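Local coordinates for SusD superfamily protein (Bacteroides thetaiotaomicron, PDB 3MCX), which is of unknown function but, as a SusD-family protein of the outer membrane, probably takes part in capturing glycans for uptake, at residues A[310-322]-A[327-339]. Residues are numbered along the deposited sequence; the frame is centred on the assembly and turned at random. Where two conformers were deposited one is given.
With ZN (zinc ion), chain D.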
loop_
_atom_site.group_PDB
_atom_site.type_symbol
_atom_site.label_atom_id
_atom_site.label_comp_id
_atom_site.label_asym_id
_atom_site.label_seq_id
_atom_site.Cartn_x
_atom_site.Cartn_y
_atom_site.Cartn_z
ATOM N N HIS A 310 0.857 4.502 -20.669
ATOM C CA HIS A 310 -0.302 5.156 -21.274
ATOM C C HIS A 310 -1.433 4.174 -21.516
ATOM O O HIS A 310 -2.585 4.582 -21.558
ATOM C CB HIS A 310 0.038 5.852 -22.586
ATOM C CG HIS A 310 0.890 7.055 -22.402
ATOM N ND1 HIS A 310 0.410 8.249 -21.911
ATOM C CD2 HIS A 310 2.213 7.242 -22.632
ATOM C CE1 HIS A 310 1.414 9.113 -21.819
ATOM N NE2 HIS A 310 2.516 8.533 -22.269
ATOM N N CYS A 311 -1.130 2.890 -21.638
ATOM C CA CYS A 311 -2.160 1.866 -21.843
ATOM C C CYS A 311 -3.136 1.750 -20.684
ATOM O O CYS A 311 -4.192 1.175 -20.833
ATOM C CB CYS A 311 -1.509 0.481 -22.059
ATOM S SG CYS A 311 -0.776 -0.355 -20.611
ATOM N N LEU A 312 -2.739 2.222 -19.504
ATOM C CA LEU A 312 -3.553 2.111 -18.291
ATOM C C LEU A 312 -4.432 3.328 -18.023
ATOM O O LEU A 312 -5.132 3.355 -17.020
ATOM C CB LEU A 312 -2.624 1.928 -17.083
ATOM C CG LEU A 312 -1.868 0.605 -17.063
ATOM C CD1 LEU A 312 -0.819 0.646 -15.959
ATOM C CD2 LEU A 312 -2.785 -0.586 -16.933
ATOM N N THR A 313 -4.393 4.335 -18.895
ATOM C CA THR A 313 -5.214 5.549 -18.747
ATOM C C THR A 313 -6.301 5.536 -19.839
ATOM O O THR A 313 -6.004 5.441 -21.029
ATOM C CB THR A 313 -4.349 6.827 -18.854
ATOM O OG1 THR A 313 -3.809 6.942 -20.175
ATOM C CG2 THR A 313 -3.191 6.773 -17.843
ATOM N N LYS A 314 -7.561 5.641 -19.428
ATOM C CA LYS A 314 -8.706 5.469 -20.296
ATOM C C LYS A 314 -9.684 6.644 -20.124
ATOM O O LYS A 314 -9.903 7.103 -19.013
ATOM C CB LYS A 314 -9.426 4.176 -19.898
ATOM C CG LYS A 314 -8.544 2.944 -19.870
ATOM C CD LYS A 314 -8.000 2.661 -21.259
ATOM C CE LYS A 314 -7.182 1.378 -21.314
ATOM N NZ LYS A 314 -6.437 1.238 -22.621
ATOM N N GLU A 315 -10.329 7.045 -21.207
ATOM C CA GLU A 315 -11.374 8.015 -21.156
ATOM C C GLU A 315 -12.651 7.311 -20.627
ATOM O O GLU A 315 -12.785 6.108 -20.752
ATOM C CB GLU A 315 -11.608 8.464 -22.578
ATOM C CG GLU A 315 -12.450 9.602 -22.680
ATOM C CD GLU A 315 -12.911 10.001 -24.092
ATOM O OE1 GLU A 315 -12.401 9.607 -25.219
ATOM O OE2 GLU A 315 -13.848 10.819 -24.001
ATOM N N SER A 316 -13.564 8.076 -20.049
ATOM C CA SER A 316 -14.880 7.567 -19.655
ATOM C C SER A 316 -15.577 6.814 -20.783
ATOM O O SER A 316 -15.695 7.291 -21.909
ATOM C CB SER A 316 -15.776 8.739 -19.255
ATOM O OG SER A 316 -17.105 8.325 -18.969
ATOM N N VAL A 317 -16.092 5.632 -20.446
ATOM C CA VAL A 317 -16.874 4.869 -21.408
ATOM C C VAL A 317 -18.244 5.535 -21.670
ATOM O O VAL A 317 -18.895 5.282 -22.684
ATOM C CB VAL A 317 -17.070 3.367 -21.006
ATOM C CG1 VAL A 317 -15.728 2.640 -20.893
ATOM C CG2 VAL A 317 -17.859 3.244 -19.692
ATOM N N ILE A 318 -18.684 6.391 -20.744
ATOM C CA ILE A 318 -19.823 7.270 -21.004
ATOM C C ILE A 318 -19.330 8.541 -21.733
ATOM O O ILE A 318 -18.629 9.358 -21.141
ATOM C CB ILE A 318 -20.523 7.722 -19.707
ATOM C CG1 ILE A 318 -20.989 6.499 -18.888
ATOM C CG2 ILE A 318 -21.647 8.684 -19.993
ATOM C CD1 ILE A 318 -21.318 6.846 -17.398
ATOM N N GLU A 319 -19.633 8.685 -22.999
ATOM C CA GLU A 319 -19.231 9.916 -23.687
ATOM C C GLU A 319 -20.036 11.083 -23.131
ATOM O O GLU A 319 -21.217 10.962 -22.870
ATOM C CB GLU A 319 -19.332 9.819 -25.217
ATOM C CG GLU A 319 -18.165 9.022 -25.864
ATOM C CD GLU A 319 -16.809 9.707 -25.793
ATOM O OE1 GLU A 319 -16.763 10.960 -25.626
ATOM O OE2 GLU A 319 -15.805 8.960 -25.856
ATOM N N ASN A 320 -19.379 12.226 -23.000
ATOM C CA ASN A 320 -20.028 13.479 -22.582
ATOM C C ASN A 320 -20.531 13.288 -21.140
ATOM O O ASN A 320 -21.626 13.702 -20.806
ATOM C CB ASN A 320 -21.126 13.908 -23.557
ATOM C CG ASN A 320 -20.607 14.064 -24.963
ATOM O OD1 ASN A 320 -19.437 14.495 -25.113
ATOM N ND2 ASN A 320 -21.400 13.732 -25.960
ATOM N N ASN A 321 -19.676 12.690 -20.329
ATOM C CA ASN A 321 -20.033 12.303 -18.963
ATOM C C ASN A 321 -20.101 13.523 -18.053
ATOM O O ASN A 321 -19.066 14.121 -17.740
ATOM C CB ASN A 321 -18.990 11.301 -18.475
ATOM C CG ASN A 321 -19.324 10.634 -17.114
ATOM O OD1 ASN A 321 -20.235 11.085 -16.405
ATOM N ND2 ASN A 321 -18.589 9.585 -16.770
ATOM N N THR A 322 -21.305 13.858 -17.576
ATOM C CA THR A 322 -21.464 15.044 -16.721
ATOM C C THR A 322 -21.134 14.757 -15.260
ATOM O O THR A 322 -21.136 15.699 -14.453
ATOM C CB THR A 322 -22.860 15.629 -16.801
ATOM O OG1 THR A 322 -23.783 14.637 -16.361
ATOM C CG2 THR A 322 -23.168 16.059 -18.234
ATOM N N ALA A 327 -13.504 20.011 -16.903
ATOM C CA ALA A 327 -12.189 19.979 -17.559
ATOM C C ALA A 327 -11.647 18.564 -17.816
ATOM O O ALA A 327 -10.773 18.366 -18.682
ATOM C CB ALA A 327 -11.151 20.806 -16.742
ATOM N N ALA A 328 -12.191 17.564 -17.121
ATOM C CA ALA A 328 -11.773 16.166 -17.282
ATOM C C ALA A 328 -12.660 15.371 -18.252
ATOM O O ALA A 328 -12.343 14.216 -18.495
ATOM C CB ALA A 328 -11.789 15.447 -15.919
HETATM N N MSE A 329 -13.733 15.979 -18.746
HETATM C CA MSE A 329 -14.809 15.245 -19.470
HETATM C C MSE A 329 -14.282 14.198 -20.452
HETATM O O MSE A 329 -14.734 12.985 -20.404
HETATM C CB MSE A 329 -15.733 16.211 -20.183
HETATM C CG MSE A 329 -16.891 15.523 -20.912
HETATM SE SE MSE A 329 -18.150 16.702 -21.725
HETATM C CE MSE A 329 -19.284 16.953 -20.215
ATOM N N HIS A 330 -13.360 14.604 -21.331
ATOM C CA HIS A 330 -12.823 13.710 -22.383
ATOM C C HIS A 330 -11.328 13.325 -22.096
ATOM O O HIS A 330 -10.654 12.764 -22.992
ATOM C CB HIS A 330 -13.067 14.255 -23.790
ATOM C CG HIS A 330 -14.521 14.422 -24.093
ATOM N ND1 HIS A 330 -15.335 13.396 -24.569
ATOM C CD2 HIS A 330 -15.312 15.512 -23.972
ATOM C CE1 HIS A 330 -16.566 13.865 -24.692
ATOM N NE2 HIS A 330 -16.573 15.144 -24.361
ATOM N N GLU A 331 -10.847 13.571 -20.897
ATOM C CA GLU A 331 -9.500 13.196 -20.584
ATOM C C GLU A 331 -9.371 11.738 -20.138
ATOM O O GLU A 331 -10.337 11.124 -19.693
ATOM C CB GLU A 331 -8.958 14.158 -19.514
ATOM C CG GLU A 331 -8.947 15.609 -19.940
ATOM C CD GLU A 331 -8.058 15.839 -21.113
ATOM O OE1 GLU A 331 -6.902 15.349 -21.068
ATOM O OE2 GLU A 331 -8.574 16.445 -22.070
ATOM N N LYS A 332 -8.188 11.169 -20.265
ATOM C CA LYS A 332 -7.963 9.775 -19.933
ATOM C C LYS A 332 -7.729 9.586 -18.433
ATOM O O LYS A 332 -6.648 9.185 -17.989
ATOM C CB LYS A 332 -6.829 9.222 -20.788
ATOM C CG LYS A 332 -7.146 9.214 -22.237
ATOM C CD LYS A 332 -6.021 8.584 -23.069
ATOM C CE LYS A 332 -6.349 8.611 -24.562
ATOM N NZ LYS A 332 -5.349 7.734 -25.276
ATOM N N VAL A 333 -8.779 9.864 -17.653
ATOM C CA VAL A 333 -8.647 9.931 -16.207
ATOM C C VAL A 333 -9.054 8.653 -15.474
ATOM O O VAL A 333 -8.986 8.618 -14.261
ATOM C CB VAL A 333 -9.453 11.123 -15.644
ATOM C CG1 VAL A 333 -8.921 12.441 -16.250
ATOM C CG2 VAL A 333 -11.001 10.959 -15.858
ATOM N N TYR A 334 -9.374 7.573 -16.192
ATOM C CA TYR A 334 -9.712 6.320 -15.516
ATOM C C TYR A 334 -8.498 5.397 -15.532
ATOM O O TYR A 334 -7.896 5.201 -16.593
ATOM C CB TYR A 334 -10.925 5.649 -16.187
ATOM C CG TYR A 334 -12.184 6.465 -15.985
ATOM C CD1 TYR A 334 -12.444 7.531 -16.765
ATOM C CD2 TYR A 334 -13.100 6.171 -14.960
ATOM C CE1 TYR A 334 -13.553 8.325 -16.580
ATOM C CE2 TYR A 334 -14.231 6.971 -14.763
ATOM C CZ TYR A 334 -14.474 8.012 -15.600
ATOM O OH TYR A 334 -15.602 8.814 -15.467
ATOM N N LEU A 335 -8.097 4.915 -14.361
ATOM C CA LEU A 335 -6.966 4.009 -14.226
ATOM C C LEU A 335 -7.448 2.590 -14.448
ATOM O O LEU A 335 -8.386 2.166 -13.755
ATOM C CB LEU A 335 -6.369 4.159 -12.820
ATOM C CG LEU A 335 -5.133 3.302 -12.540
ATOM C CD1 LEU A 335 -4.004 3.698 -13.461
ATOM C CD2 LEU A 335 -4.737 3.341 -11.047
ATOM N N ALA A 336 -6.816 1.842 -15.342
ATOM C CA ALA A 336 -7.293 0.504 -15.744
ATOM C C ALA A 336 -6.424 -0.642 -15.177
ATOM O O ALA A 336 -6.366 -1.709 -15.760
ATOM C CB ALA A 336 -7.387 0.411 -17.271
ATOM N N LYS A 337 -5.742 -0.421 -14.065
ATOM C CA LYS A 337 -4.902 -1.447 -13.465
ATOM C C LYS A 337 -5.666 -2.641 -12.878
ATOM O O LYS A 337 -5.091 -3.698 -12.763
ATOM C CB LYS A 337 -4.007 -0.881 -12.364
ATOM C CG LYS A 337 -2.772 -0.252 -12.876
ATOM C CD LYS A 337 -1.801 0.052 -11.742
ATOM C CE LYS A 337 -0.537 0.577 -12.362
ATOM N NZ LYS A 337 0.439 1.076 -11.392
ATOM N N PHE A 338 -6.931 -2.463 -12.486
ATOM C CA PHE A 338 -7.656 -3.510 -11.751
ATOM C C PHE A 338 -8.986 -3.835 -12.431
ATOM O O PHE A 338 -10.071 -3.656 -11.862
ATOM C CB PHE A 338 -7.860 -3.052 -10.297
ATOM C CG PHE A 338 -6.624 -2.461 -9.685
ATOM C CD1 PHE A 338 -5.461 -3.213 -9.594
ATOM C CD2 PHE A 338 -6.584 -1.110 -9.288
ATOM C CE1 PHE A 338 -4.272 -2.647 -9.056
ATOM C CE2 PHE A 338 -5.394 -0.544 -8.754
ATOM C CZ PHE A 338 -4.241 -1.331 -8.650
ATOM N N PRO A 339 -8.934 -4.376 -13.666
ATOM C CA PRO A 339 -10.174 -4.584 -14.434
ATOM C C PRO A 339 -10.896 -5.897 -14.098
ATOM O O PRO A 339 -11.968 -6.164 -14.651
ATOM C CB PRO A 339 -9.655 -4.627 -15.845
ATOM C CG PRO A 339 -8.312 -5.368 -15.694
ATOM C CD PRO A 339 -7.742 -4.776 -14.446
HETATM ZN ZN ZN D . -14.871 11.686 -25.417
HETATM O O HOH W 1 -13.099 10.900 -19.518
HETATM O O HOH W 2 -17.039 12.055 -21.296
HETATM O O HOH W 3 -17.744 7.419 -14.832
#
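Tyr334 lies along the backbone from Lys314 to Ser316. CB sits 3.3 Å from Lys314 O; CD1 touches both that oxygen, which lies at the ring edge, and Ser316 N; CE1 comes within 3.4 Å of Ser316 CA. At the tip, OH is 2.6 Å from a water, which accepts a weak bond from Asn321 ND2. With CG anti to the carbonyl carbon (chi1 -67°), the ring is carried along the Lys314 side of two antiparallel two-residue strands joined by a long zinc-binding loop, where Lys314 and Tyr334 form a hydrogen-bonded pair and Val333 joins Tyr334 opposite Lys314 in a classic beta bulge. Were this tyrosine an alanine, a gap would probably open beside Ser316 and the water at Asn321 would lose its phenolic partner. Asn321 ND2 in turn bonds Ser316 OG at 2.9 Å. Beyond the bulge the two segments share a zinc ion, bound by Glu315 OE2, Glu319 OE1 and, at 2.0 Å, His330 ND1. The Glu319 carboxylate is nearly coplanar with the imidazole, whereas that of Glu315, on an extended chain, is turned 71° from it. Asn320 OD1 lies in the ring plane at the CE1–NE2 edge of His330, 3.0 Å from both atoms.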